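Local coordinates for protein aminopeptidase N (Francisella tularensis subsp. tularensis, PDB 5DLL) that is a zinc-dependent M1-family aminopeptidase that releases N-terminal amino acids, preferably alanine, from peptides and is probably involved in breaking down intracellular peptides, at residues Ser782-Phe787 with Tyr802-Asp807; Asp807-Leu812 with Arg822-Leu827; Leu749-Ile754 with Leu760-Gly765; Met828-Tyr833 with Asn843-Ile848. One frame throughout, in Å; residues are numbered along the deposited sequence.

Interaction 1. Residues Ser782-Phe787 with Tyr802-Asp807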
loop_
_atom_site.group_PDB
_atom_site.type_symbol
_atom_site.label_atom_id
_atom_site.label_comp_id
_atom_site.label_asym_id
_atom_site.label_seq_id
_atom_site.Cartn_x
_atom_site.Cartn_y
_atom_site.Cartn_z
ATOM N N SER A 782 2.993 -15.628 -9.518
ATOM C CA SER A 782 2.095 -15.738 -10.658
ATOM C C SER A 782 1.436 -17.107 -10.713
ATOM O O SER A 782 0.214 -17.209 -10.632
ATOM C CB SER A 782 2.851 -15.480 -11.962
ATOM O OG SER A 782 3.362 -14.161 -11.987
ATOM N N LEU A 783 2.249 -18.154 -10.844
ATOM C CA LEU A 783 1.729 -19.499 -11.068
ATOM C C LEU A 783 1.203 -20.146 -9.789
ATOM O O LEU A 783 0.056 -20.596 -9.749
ATOM C CB LEU A 783 2.796 -20.398 -11.696
ATOM C CG LEU A 783 2.291 -21.782 -12.129
ATOM C CD1 LEU A 783 1.278 -21.658 -13.259
ATOM C CD2 LEU A 783 3.449 -22.677 -12.537
ATOM N N ILE A 784 2.041 -20.198 -8.754
ATOM C CA ILE A 784 1.690 -20.913 -7.526
ATOM C C ILE A 784 0.754 -20.076 -6.650
ATOM O O ILE A 784 -0.282 -20.567 -6.199
ATOM C CB ILE A 784 2.941 -21.331 -6.719
ATOM C CG1 ILE A 784 3.930 -22.121 -7.598
ATOM C CG2 ILE A 784 2.539 -22.139 -5.486
ATOM C CD1 ILE A 784 3.347 -23.332 -8.301
ATOM N N GLY A 785 1.119 -18.816 -6.416
ATOM C CA GLY A 785 0.265 -17.884 -5.673
ATOM C C GLY A 785 -1.041 -17.602 -6.396
ATOM O O GLY A 785 -2.072 -17.380 -5.763
ATOM N N GLY A 786 -0.988 -17.607 -7.726
ATOM C CA GLY A 786 -2.180 -17.490 -8.558
ATOM C C GLY A 786 -3.103 -18.691 -8.459
ATOM O O GLY A 786 -4.319 -18.540 -8.534
ATOM N N PHE A 787 -2.536 -19.885 -8.298
ATOM C CA PHE A 787 -3.344 -21.089 -8.114
ATOM C C PHE A 787 -3.938 -21.150 -6.711
ATOM O O PHE A 787 -5.059 -21.620 -6.529
ATOM C CB PHE A 787 -2.541 -22.359 -8.390
ATOM C CG PHE A 787 -3.351 -23.615 -8.241
ATOM C CD1 PHE A 787 -4.303 -23.955 -9.193
ATOM C CD2 PHE A 787 -3.191 -24.438 -7.135
ATOM C CE1 PHE A 787 -5.071 -25.100 -9.055
ATOM C CE2 PHE A 787 -3.953 -25.585 -6.992
ATOM C CZ PHE A 787 -4.895 -25.916 -7.952
ATOM N N TYR A 802 -4.139 -29.090 -2.200
ATOM C CA TYR A 802 -3.352 -29.001 -0.970
ATOM C C TYR A 802 -2.084 -29.828 -1.090
ATOM O O TYR A 802 -1.035 -29.426 -0.599
ATOM C CB TYR A 802 -4.169 -29.453 0.248
ATOM C CG TYR A 802 -5.481 -28.718 0.396
ATOM C CD1 TYR A 802 -5.518 -27.331 0.429
ATOM C CD2 TYR A 802 -6.684 -29.408 0.490
ATOM C CE1 TYR A 802 -6.714 -26.649 0.545
ATOM C CE2 TYR A 802 -7.888 -28.734 0.616
ATOM C CZ TYR A 802 -7.894 -27.355 0.641
ATOM O OH TYR A 802 -9.079 -26.674 0.765
ATOM N N ALA A 803 -2.184 -30.980 -1.749
ATOM C CA ALA A 803 -1.035 -31.863 -1.952
ATOM C C ALA A 803 -0.030 -31.263 -2.937
ATOM O O ALA A 803 1.180 -31.355 -2.731
ATOM C CB ALA A 803 -1.496 -33.233 -2.430
ATOM N N PHE A 804 -0.529 -30.653 -4.003
ATOM C CA PHE A 804 0.330 -29.922 -4.931
ATOM C C PHE A 804 1.033 -28.749 -4.242
ATOM O O PHE A 804 2.167 -28.413 -4.593
ATOM C CB PHE A 804 -0.471 -29.420 -6.138
ATOM C CG PHE A 804 0.276 -28.434 -6.992
ATOM C CD1 PHE A 804 1.291 -28.858 -7.841
ATOM C CD2 PHE A 804 -0.027 -27.076 -6.941
ATOM C CE1 PHE A 804 1.987 -27.950 -8.625
ATOM C CE2 PHE A 804 0.663 -26.164 -7.724
ATOM C CZ PHE A 804 1.672 -26.601 -8.568
ATOM N N MET A 805 0.364 -28.133 -3.270
ATOM C CA MET A 805 0.948 -27.018 -2.531
ATOM C C MET A 805 2.065 -27.465 -1.576
ATOM O O MET A 805 3.088 -26.789 -1.472
ATOM C CB MET A 805 -0.135 -26.242 -1.773
ATOM C CG MET A 805 0.305 -24.867 -1.272
ATOM S SD MET A 805 0.910 -23.725 -2.544
ATOM C CE MET A 805 -0.598 -23.289 -3.404
ATOM N N ALA A 806 1.878 -28.592 -0.888
ATOM C CA ALA A 806 2.925 -29.146 -0.009
ATOM C C ALA A 806 4.180 -29.527 -0.800
ATOM O O ALA A 806 5.304 -29.267 -0.358
ATOM C CB ALA A 806 2.406 -30.355 0.762
ATOM N N ASP A 807 3.974 -30.138 -1.966
ATOM C CA ASP A 807 5.069 -30.547 -2.839
ATOM C C ASP A 807 5.879 -29.344 -3.296
ATOM O O ASP A 807 7.099 -29.320 -3.158
ATOM C CB ASP A 807 4.535 -31.289 -4.070
ATOM C CG ASP A 807 3.891 -32.624 -3.726
ATOM O OD1 ASP A 807 4.084 -33.135 -2.600
ATOM O OD2 ASP A 807 3.184 -33.165 -4.600
#
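Ile784 meets Phe804 and Met805 where helix 777-788 passes helix 800-815. The axes of segments 782-787 and 802-807 approach to 11.5 Å, and their N-to-C directions differ by 143°. The two segments therefore run roughly antiparallel, and side chains bridge the gap. Ile784 can be followed outward. Its CB bond does not aim at the other helix, but both branches gain ground beyond it. Ile784 CG2 lies anti to the backbone N and sits 3.7 Å from Met805 SD, with CE of the same methionine close by. The two side chains pass each other in opposite directions. CG1 carries CD1 the other way, to the ring of Phe804, where Ile784 CD1 lies 3.7 Å from Phe804 CZ. The isoleucine thus packs beside a ring with one arm and beside a thioether with the other. Met805 bends at both chi2 and chi3, and this fold brings SD and CE back onto the CG2 methyl. Phe787 completes the contact. Its ring and that of Phe804 form an offset edge-to-face pair, with the edge of Phe804 turned toward the face of Phe787. The centroids are 5.8 Å apart and the planes stand at 88°. The closest carbons are CD2 of Phe787 and CD2 of Phe804, at 4.1 Å. Leu760 of helix 759-767 touches both rings, and Tyr794 touches Phe787 and Met805. All four side chains are buried. Their contacts are apolar, so cohesion rests mainly on dispersion, shape and the perpendicular ring pair.

Interaction 2. Residues Asp807-Leu812 with Arg822-Leu827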
loop_
_atom_site.group_PDB
_atom_site.type_symbol
_atom_site.label_atom_id
_atom_site.label_comp_id
_atom_site.label_asym_id
_atom_site.label_seq_id
_atom_site.Cartn_x
_atom_site.Cartn_y
_atom_site.Cartn_z
ATOM N N ASP A 807 3.974 -30.138 -1.966
ATOM C CA ASP A 807 5.069 -30.547 -2.839
ATOM C C ASP A 807 5.879 -29.344 -3.296
ATOM O O ASP A 807 7.099 -29.320 -3.158
ATOM C CB ASP A 807 4.535 -31.289 -4.070
ATOM C CG ASP A 807 3.891 -32.624 -3.726
ATOM O OD1 ASP A 807 4.084 -33.135 -2.600
ATOM O OD2 ASP A 807 3.184 -33.165 -4.600
ATOM N N THR A 808 5.194 -28.344 -3.833
ATOM C CA THR A 808 5.870 -27.169 -4.371
ATOM C C THR A 808 6.649 -26.417 -3.292
ATOM O O THR A 808 7.756 -25.948 -3.545
ATOM C CB THR A 808 4.875 -26.221 -5.064
ATOM O OG1 THR A 808 3.702 -26.104 -4.260
ATOM C CG2 THR A 808 4.485 -26.763 -6.434
ATOM N N VAL A 809 6.084 -26.327 -2.091
ATOM C CA VAL A 809 6.775 -25.709 -0.958
ATOM C C VAL A 809 8.130 -26.367 -0.702
ATOM O O VAL A 809 9.116 -25.681 -0.435
ATOM C CB VAL A 809 5.927 -25.774 0.332
ATOM C CG1 VAL A 809 6.766 -25.415 1.556
ATOM C CG2 VAL A 809 4.723 -24.846 0.222
ATOM N N LEU A 810 8.171 -27.694 -0.782
ATOM C CA LEU A 810 9.408 -28.438 -0.570
ATOM C C LEU A 810 10.405 -28.258 -1.717
ATOM O O LEU A 810 11.615 -28.258 -1.488
ATOM C CB LEU A 810 9.107 -29.924 -0.346
ATOM C CG LEU A 810 8.347 -30.226 0.953
ATOM C CD1 LEU A 810 7.881 -31.677 0.982
ATOM C CD2 LEU A 810 9.191 -29.894 2.179
ATOM N N ALA A 811 9.899 -28.113 -2.942
ATOM C CA ALA A 811 10.749 -27.870 -4.110
ATOM C C ALA A 811 11.315 -26.441 -4.100
ATOM O O ALA A 811 12.494 -26.223 -4.398
ATOM C CB ALA A 811 9.964 -28.120 -5.388
ATOM N N LEU A 812 10.462 -25.478 -3.760
ATOM C CA LEU A 812 10.874 -24.083 -3.606
ATOM C C LEU A 812 11.908 -23.905 -2.492
ATOM O O LEU A 812 12.847 -23.121 -2.622
ATOM C CB LEU A 812 9.659 -23.202 -3.300
ATOM C CG LEU A 812 8.607 -23.059 -4.394
ATOM C CD1 LEU A 812 7.410 -22.292 -3.853
ATOM C CD2 LEU A 812 9.187 -22.381 -5.624
ATOM N N ARG A 822 6.320 -18.235 2.175
ATOM C CA ARG A 822 5.161 -17.454 1.732
ATOM C C ARG A 822 4.097 -18.360 1.144
ATOM O O ARG A 822 2.939 -18.321 1.559
ATOM C CB ARG A 822 5.554 -16.398 0.694
ATOM C CG ARG A 822 6.234 -15.167 1.269
ATOM C CD ARG A 822 6.113 -13.992 0.310
ATOM N NE ARG A 822 7.062 -12.919 0.613
ATOM C CZ ARG A 822 8.342 -12.893 0.235
ATOM N NH1 ARG A 822 8.880 -13.888 -0.469
ATOM N NH2 ARG A 822 9.098 -11.855 0.571
ATOM N N MET A 823 4.497 -19.194 0.188
ATOM C CA MET A 823 3.562 -20.113 -0.458
ATOM C C MET A 823 2.919 -21.058 0.538
ATOM O O MET A 823 1.833 -21.571 0.286
ATOM C CB MET A 823 4.253 -20.921 -1.561
ATOM C CG MET A 823 4.654 -20.102 -2.777
ATOM S SD MET A 823 3.354 -18.998 -3.381
ATOM C CE MET A 823 3.833 -17.444 -2.628
ATOM N N ALA A 824 3.595 -21.291 1.660
ATOM C CA ALA A 824 3.066 -22.137 2.722
ATOM C C ALA A 824 1.883 -21.495 3.446
ATOM O O ALA A 824 1.018 -22.216 3.947
ATOM C CB ALA A 824 4.165 -22.503 3.710
ATOM N N ARG A 825 1.832 -20.160 3.493
ATOM C CA ARG A 825 0.685 -19.446 4.089
ATOM C C ARG A 825 -0.645 -19.895 3.476
ATOM O O ARG A 825 -1.689 -19.794 4.117
ATOM C CB ARG A 825 0.816 -17.921 3.953
ATOM C CG ARG A 825 2.004 -17.300 4.681
ATOM C CD ARG A 825 1.712 -15.870 5.125
ATOM N NE ARG A 825 2.922 -15.044 5.178
ATOM C CZ ARG A 825 3.226 -14.045 4.343
ATOM N NH1 ARG A 825 2.412 -13.685 3.351
ATOM N NH2 ARG A 825 4.367 -13.381 4.506
ATOM N N ASN A 826 -0.593 -20.384 2.236
ATOM C CA ASN A 826 -1.758 -20.963 1.556
ATOM C C ASN A 826 -2.420 -22.127 2.296
ATOM O O ASN A 826 -3.587 -22.432 2.046
ATOM C CB ASN A 826 -1.372 -21.440 0.146
ATOM C CG ASN A 826 -1.214 -20.296 -0.843
ATOM O OD1 ASN A 826 -2.135 -19.508 -1.054
ATOM N ND2 ASN A 826 -0.051 -20.216 -1.470
ATOM N N LEU A 827 -1.672 -22.784 3.180
ATOM C CA LEU A 827 -2.155 -23.955 3.916
ATOM C C LEU A 827 -2.469 -23.670 5.386
ATOM O O LEU A 827 -3.021 -24.528 6.070
ATOM C CB LEU A 827 -1.109 -25.074 3.835
ATOM C CG LEU A 827 -0.926 -25.701 2.450
ATOM C CD1 LEU A 827 0.413 -26.413 2.359
ATOM C CD2 LEU A 827 -2.070 -26.655 2.124
#
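Val809 packs against the backbone and side chains of Met823 and Ala824, and Leu812 adds a second contact with Met823. Val809 loses more surface here than any other residue of the two segments. Its CG1 takes the place anti to the backbone N (chi1 167°), which leaves CG2 to face helix 817-824. Val809 CG2 lies 4.0 Å from Ala824 N and 4.2 Å from Ala824 CB. Met823 CB is 4.3 Å from Val809 CG2. The valine thus rests on the main chain between two residues rather than on one side chain. The CA atoms of Val809 and Ala824 are 6.3 Å apart, a close approach that the small alanine side chain allows. Met823 starts out toward helix 800-815, then bends at chi2 and chi3 and leads its thioether end away. Its near part does the touching: Met823 CG lies 3.7 Å from CD1 of Leu812, one turn along from Val809. The carbonyl of Met823 is held within its own segment by Asn826, whose ND2 donates to Met823 O at 2.9 Å. The donor is tilted 24° from the carbonyl plane. The contact joins two successive helices, 800-815 and 817-824, of the helical C-terminal region. Helix 777-788 lies along one side, where Val780 touches Leu812 and Met823. Helix 835-849 supplies Ile848, which packs on Val809.

Interaction 3. Residues Leu749-Ile754 with Leu760-Gly765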
loop_
_atom_site.group_PDB
_atom_site.type_symbol
_atom_site.label_atom_id
_atom_site.label_comp_id
_atom_site.label_asym_id
_atom_site.label_seq_id
_atom_site.Cartn_x
_atom_site.Cartn_y
_atom_site.Cartn_z
ATOM N N LEU A 749 -0.532 -16.471 -14.573
ATOM C CA LEU A 749 -1.581 -16.144 -13.609
ATOM C C LEU A 749 -2.961 -16.423 -14.175
ATOM O O LEU A 749 -3.803 -16.982 -13.488
ATOM C CB LEU A 749 -1.483 -14.677 -13.182
ATOM C CG LEU A 749 -2.537 -14.137 -12.204
ATOM C CD1 LEU A 749 -2.676 -15.018 -10.974
ATOM C CD2 LEU A 749 -2.184 -12.715 -11.792
ATOM N N SER A 750 -3.183 -16.037 -15.430
ATOM C CA SER A 750 -4.476 -16.242 -16.087
ATOM C C SER A 750 -4.824 -17.719 -16.182
ATOM O O SER A 750 -5.959 -18.114 -15.902
ATOM C CB SER A 750 -4.479 -15.628 -17.490
ATOM O OG SER A 750 -4.419 -14.217 -17.426
ATOM N N GLN A 751 -3.846 -18.529 -16.579
ATOM C CA GLN A 751 -4.027 -19.980 -16.644
ATOM C C GLN A 751 -4.278 -20.567 -15.254
ATOM O O GLN A 751 -5.183 -21.385 -15.074
ATOM C CB GLN A 751 -2.815 -20.643 -17.294
ATOM C CG GLN A 751 -2.765 -20.480 -18.802
ATOM C CD GLN A 751 -1.414 -20.851 -19.381
ATOM O OE1 GLN A 751 -1.278 -21.857 -20.079
ATOM N NE2 GLN A 751 -0.399 -20.046 -19.077
ATOM N N ALA A 752 -3.488 -20.125 -14.276
ATOM C CA ALA A 752 -3.655 -20.540 -12.880
ATOM C C ALA A 752 -5.062 -20.278 -12.349
ATOM O O ALA A 752 -5.556 -21.021 -11.498
ATOM C CB ALA A 752 -2.631 -19.838 -11.997
ATOM N N GLN A 753 -5.697 -19.224 -12.857
ATOM C CA GLN A 753 -7.021 -18.801 -12.403
ATOM C C GLN A 753 -8.184 -19.435 -13.179
ATOM O O GLN A 753 -9.341 -19.104 -12.917
ATOM C CB GLN A 753 -7.124 -17.274 -12.495
ATOM C CG GLN A 753 -6.077 -16.520 -11.680
ATOM C CD GLN A 753 -6.562 -16.095 -10.308
ATOM O OE1 GLN A 753 -7.638 -15.512 -10.167
ATOM N NE2 GLN A 753 -5.755 -16.364 -9.288
ATOM N N ILE A 754 -7.895 -20.336 -14.120
ATOM C CA ILE A 754 -8.947 -21.006 -14.900
ATOM C C ILE A 754 -9.947 -21.697 -13.979
ATOM O O ILE A 754 -9.554 -22.446 -13.086
ATOM C CB ILE A 754 -8.365 -22.065 -15.866
ATOM C CG1 ILE A 754 -7.633 -21.387 -17.028
ATOM C CG2 ILE A 754 -9.463 -22.968 -16.421
ATOM C CD1 ILE A 754 -6.679 -22.303 -17.770
ATOM N N LEU A 760 -5.516 -27.611 -12.326
ATOM C CA LEU A 760 -4.344 -28.160 -11.651
ATOM C C LEU A 760 -3.400 -28.857 -12.626
ATOM O O LEU A 760 -2.187 -28.660 -12.561
ATOM C CB LEU A 760 -4.779 -29.130 -10.554
ATOM C CG LEU A 760 -3.682 -29.722 -9.666
ATOM C CD1 LEU A 760 -2.734 -28.650 -9.149
ATOM C CD2 LEU A 760 -4.322 -30.488 -8.517
ATOM N N ASP A 761 -3.958 -29.663 -13.526
ATOM C CA ASP A 761 -3.172 -30.334 -14.565
ATOM C C ASP A 761 -2.360 -29.340 -15.385
ATOM O O ASP A 761 -1.191 -29.576 -15.684
ATOM C CB ASP A 761 -4.088 -31.115 -15.510
ATOM C CG ASP A 761 -4.772 -32.278 -14.831
ATOM O OD1 ASP A 761 -4.061 -33.127 -14.249
ATOM O OD2 ASP A 761 -6.019 -32.342 -14.886
ATOM N N ILE A 762 -2.995 -28.227 -15.744
ATOM C CA ILE A 762 -2.363 -27.203 -16.569
ATOM C C ILE A 762 -1.211 -26.553 -15.813
ATOM O O ILE A 762 -0.132 -26.361 -16.372
ATOM C CB ILE A 762 -3.381 -26.130 -17.023
ATOM C CG1 ILE A 762 -4.411 -26.744 -17.977
ATOM C CG2 ILE A 762 -2.681 -24.969 -17.725
ATOM C CD1 ILE A 762 -5.715 -25.980 -18.037
ATOM N N VAL A 763 -1.447 -26.232 -14.545
ATOM C CA VAL A 763 -0.426 -25.621 -13.686
ATOM C C VAL A 763 0.791 -26.542 -13.508
ATOM O O VAL A 763 1.932 -26.065 -13.442
ATOM C CB VAL A 763 -1.013 -25.238 -12.307
ATOM C CG1 VAL A 763 0.079 -24.789 -11.345
ATOM C CG2 VAL A 763 -2.055 -24.137 -12.462
ATOM N N LYS A 764 0.543 -27.852 -13.442
ATOM C CA LYS A 764 1.616 -28.848 -13.343
ATOM C C LYS A 764 2.424 -28.956 -14.633
ATOM O O LYS A 764 3.628 -29.193 -14.592
ATOM C CB LYS A 764 1.050 -30.223 -12.975
ATOM C CG LYS A 764 0.612 -30.328 -11.526
ATOM C CD LYS A 764 -0.158 -31.611 -11.271
ATOM C CE LYS A 764 -0.325 -31.854 -9.780
ATOM N NZ LYS A 764 -1.047 -33.122 -9.495
ATOM N N GLY A 765 1.757 -28.803 -15.773
ATOM C CA GLY A 765 2.441 -28.750 -17.061
ATOM C C GLY A 765 3.244 -27.471 -17.209
ATOM O O GLY A 765 4.243 -27.437 -17.933
#
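Successive helices of the C-terminal helical region, which is consistent with ARM-type repeats, pack here across a short connection. Helix 741-752 ends at Ala752, the chain turns, and helix 759-767 returns beside it. The CA atoms of Ala752 and Val763 are 6.1 Å apart, the nearest CA pair across the two segments. Val763 has CG2 anti to its carbonyl carbon, and this methyl lies 4.0 Å from Ala752 CA and 4.4 Å from Ala752 CB. The small alanine lets the valine settle onto the backbone at the end of the first helix. Ile762 loses more surface to the contact than any other residue and uses both of its branches. Ile762 CD1 meets Ile754 CD1 at 3.8 Å, and the two side chains cross at about a right angle. Ile762 CG2 lies 4.1 Å from Gln751 OE1, and the extended glutamine chain also runs nearly perpendicular to the isoleucine. This touch is plain packing. The other end of that amide is anchored in its own helix, because NE2 is hydrogen-bonded to Trp747 O. At the helix end, Asn790 ND2 hydrogen-bonds to the carbonyl oxygens of Ala752 and Ile754. Helix 777-788 lies next to the pair, with Leu783 and Phe787 touching Val763. Helix 800-815, further along the chain, also borders it, and its Phe804 packs on Leu760, Val763 and Lys764.

Interaction 4. Residues Met828-Tyr833 with Asn843-Ile848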
loop_
_atom_site.group_PDB
_atom_site.type_symbol
_atom_site.label_atom_id
_atom_site.label_comp_id
_atom_site.label_asym_id
_atom_site.label_seq_id
_atom_site.Cartn_x
_atom_site.Cartn_y
_atom_site.Cartn_z
ATOM N N MET A 828 -2.148 -22.465 5.859
ATOM C CA MET A 828 -2.155 -22.161 7.294
ATOM C C MET A 828 -3.478 -21.576 7.809
ATOM O O MET A 828 -3.572 -21.206 8.978
ATOM C CB MET A 828 -0.992 -21.217 7.626
ATOM C CG MET A 828 0.336 -21.662 7.017
ATOM S SD MET A 828 1.838 -20.855 7.620
ATOM C CE MET A 828 1.280 -19.172 7.904
ATOM N N SER A 829 -4.495 -21.510 6.948
ATOM C CA SER A 829 -5.831 -21.035 7.339
ATOM C C SER A 829 -6.768 -22.150 7.835
ATOM O O SER A 829 -7.917 -21.888 8.173
ATOM C CB SER A 829 -6.489 -20.314 6.161
ATOM O OG SER A 829 -5.701 -19.220 5.744
ATOM N N TRP A 830 -6.265 -23.382 7.883
ATOM C CA TRP A 830 -7.043 -24.579 8.253
ATOM C C TRP A 830 -8.084 -24.437 9.396
ATOM O O TRP A 830 -9.077 -25.167 9.413
ATOM C CB TRP A 830 -6.072 -25.731 8.570
ATOM C CG TRP A 830 -5.162 -25.457 9.733
ATOM C CD1 TRP A 830 -3.894 -24.950 9.686
ATOM C CD2 TRP A 830 -5.455 -25.673 11.120
ATOM N NE1 TRP A 830 -3.380 -24.839 10.959
ATOM C CE2 TRP A 830 -4.321 -25.274 11.857
ATOM C CE3 TRP A 830 -6.569 -26.165 11.810
ATOM C CZ2 TRP A 830 -4.271 -25.358 13.252
ATOM C CZ3 TRP A 830 -6.517 -26.244 13.192
ATOM C CH2 TRP A 830 -5.377 -25.845 13.898
ATOM N N LYS A 831 -7.856 -23.528 10.346
ATOM C CA LYS A 831 -8.847 -23.243 11.398
ATOM C C LYS A 831 -10.208 -22.783 10.859
ATOM O O LYS A 831 -11.243 -23.059 11.466
ATOM C CB LYS A 831 -8.327 -22.174 12.365
ATOM C CG LYS A 831 -7.359 -22.693 13.410
ATOM C CD LYS A 831 -7.112 -21.651 14.488
ATOM C CE LYS A 831 -6.382 -22.247 15.678
ATOM N NZ LYS A 831 -6.304 -21.282 16.806
ATOM N N ARG A 832 -10.195 -22.083 9.728
ATOM C CA ARG A 832 -11.393 -21.453 9.171
ATOM C C ARG A 832 -12.347 -22.428 8.464
ATOM O O ARG A 832 -13.510 -22.085 8.233
ATOM C CB ARG A 832 -10.982 -20.360 8.167
ATOM C CG ARG A 832 -10.111 -19.228 8.720
ATOM C CD ARG A 832 -10.904 -18.134 9.428
ATOM N NE ARG A 832 -11.983 -17.599 8.592
ATOM C CZ ARG A 832 -13.281 -17.883 8.727
ATOM N NH1 ARG A 832 -13.715 -18.699 9.683
ATOM N NH2 ARG A 832 -14.158 -17.340 7.890
ATOM N N TYR A 833 -11.866 -23.627 8.131
ATOM C CA TYR A 833 -12.568 -24.526 7.205
ATOM C C TYR A 833 -13.267 -25.703 7.871
ATOM O O TYR A 833 -13.031 -26.002 9.041
ATOM C CB TYR A 833 -11.587 -25.037 6.139
ATOM C CG TYR A 833 -11.111 -23.938 5.215
ATOM C CD1 TYR A 833 -10.115 -23.048 5.614
ATOM C CD2 TYR A 833 -11.674 -23.770 3.951
ATOM C CE1 TYR A 833 -9.684 -22.032 4.779
ATOM C CE2 TYR A 833 -11.247 -22.756 3.107
ATOM C CZ TYR A 833 -10.254 -21.891 3.527
ATOM O OH TYR A 833 -9.830 -20.883 2.699
ATOM N N ASN A 843 -2.635 -32.270 7.149
ATOM C CA ASN A 843 -1.837 -33.334 6.535
ATOM C C ASN A 843 -0.715 -32.755 5.682
ATOM O O ASN A 843 0.432 -33.184 5.781
ATOM C CB ASN A 843 -2.701 -34.235 5.650
ATOM C CG ASN A 843 -3.682 -35.078 6.439
ATOM O OD1 ASN A 843 -3.660 -35.098 7.665
ATOM N ND2 ASN A 843 -4.558 -35.779 5.729
ATOM N N ALA A 844 -1.062 -31.773 4.854
ATOM C CA ALA A 844 -0.096 -31.099 3.985
ATOM C C ALA A 844 0.949 -30.310 4.771
ATOM O O ALA A 844 2.115 -30.299 4.395
ATOM C CB ALA A 844 -0.813 -30.188 2.991
ATOM N N LEU A 845 0.531 -29.642 5.842
ATOM C CA LEU A 845 1.478 -28.960 6.726
ATOM C C LEU A 845 2.402 -29.960 7.427
ATOM O O LEU A 845 3.606 -29.740 7.512
ATOM C CB LEU A 845 0.745 -28.104 7.764
ATOM C CG LEU A 845 0.077 -26.832 7.232
ATOM C CD1 LEU A 845 -0.692 -26.135 8.347
ATOM C CD2 LEU A 845 1.097 -25.887 6.612
ATOM N N GLU A 846 1.835 -31.059 7.920
ATOM C CA GLU A 846 2.624 -32.105 8.580
ATOM C C GLU A 846 3.549 -32.838 7.598
ATOM O O GLU A 846 4.601 -33.330 7.993
ATOM C CB GLU A 846 1.712 -33.095 9.324
ATOM C CG GLU A 846 1.259 -32.597 10.693
ATOM C CD GLU A 846 0.021 -33.306 11.221
ATOM O OE1 GLU A 846 -0.332 -34.390 10.706
ATOM O OE2 GLU A 846 -0.608 -32.776 12.164
ATOM N N LYS A 847 3.154 -32.904 6.329
ATOM C CA LYS A 847 3.993 -33.484 5.282
ATOM C C LYS A 847 5.217 -32.608 5.017
ATOM O O LYS A 847 6.315 -33.114 4.788
ATOM C CB LYS A 847 3.180 -33.674 3.997
ATOM C CG LYS A 847 3.796 -34.613 2.970
ATOM C CD LYS A 847 4.545 -33.854 1.892
ATOM C CE LYS A 847 5.147 -34.799 0.863
ATOM N NZ LYS A 847 4.112 -35.546 0.101
ATOM N N ILE A 848 5.025 -31.295 5.056
ATOM C CA ILE A 848 6.125 -30.337 4.917
ATOM C C ILE A 848 7.082 -30.453 6.115
ATOM O O ILE A 848 8.297 -30.552 5.945
ATOM C CB ILE A 848 5.582 -28.886 4.784
ATOM C CG1 ILE A 848 4.847 -28.710 3.446
ATOM C CG2 ILE A 848 6.702 -27.856 4.902
ATOM C CD1 ILE A 848 3.847 -27.569 3.428
#
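Met828 and Leu845 are the nearest CA pair, 7.7 Å apart, between the connection 828-833 and segment 843-848 of helix 835-849. Leu845 carries the contact from the helix side and divides its two methyls between two partners. Leu845 CD1 lies 3.7 Å from Trp830 CD1, with the indole NE1 close behind. The leucine and tryptophan side chains cross at about a right angle, and the methyl approaches the five-membered ring obliquely. Trp830 holds CG between its backbone N and carbonyl carbon (chi1 62°), which places the indole beside the Leu845 methyl. Its NE1 is hydrogen-bonded to Ser864 O, so this N-H is satisfied by helix 855-866. The segment 828-833 links helices 817-824 and 835-849 in the ARM-type helical region, and its Trp830 and Tyr833 pack on the helix that follows. Lys842 makes a cation-pi contact with the indole, and CG of Lys831 lies 3.6 Å above the plane of the Trp830 indole, offset toward the rim. The other methyl of Leu845, CD2, meets CG of Met828 at 4.3 Å. Beyond CG the methionine leads away from helix 835-849, and its side chain touches Ile860 of helix 855-866.

Along the chain the order is interaction 3, interaction 1, interaction 2, interaction 4. All lie in the C-terminal helical region, away from the zinc and sodium sites. Interactions 1 and 2 share Asp807 and helix 800-815, and their centres are about 7 Å apart. Interaction 3 lies about 10 Å from interaction 1 between centres, and Gly786 O receives a weak hydrogen bond from Gln753 NE2. Interaction 4 lies about 11 Å from interaction 2 between centres, and Leu827 packs there on Ala844 and Ile848. It also touches interaction 1, through Ala806 and Ala844. Interactions 3 and 4, about 22 Å apart between centres, do not touch. The contacts thus pack the helices from 741-752 to 835-849 in series.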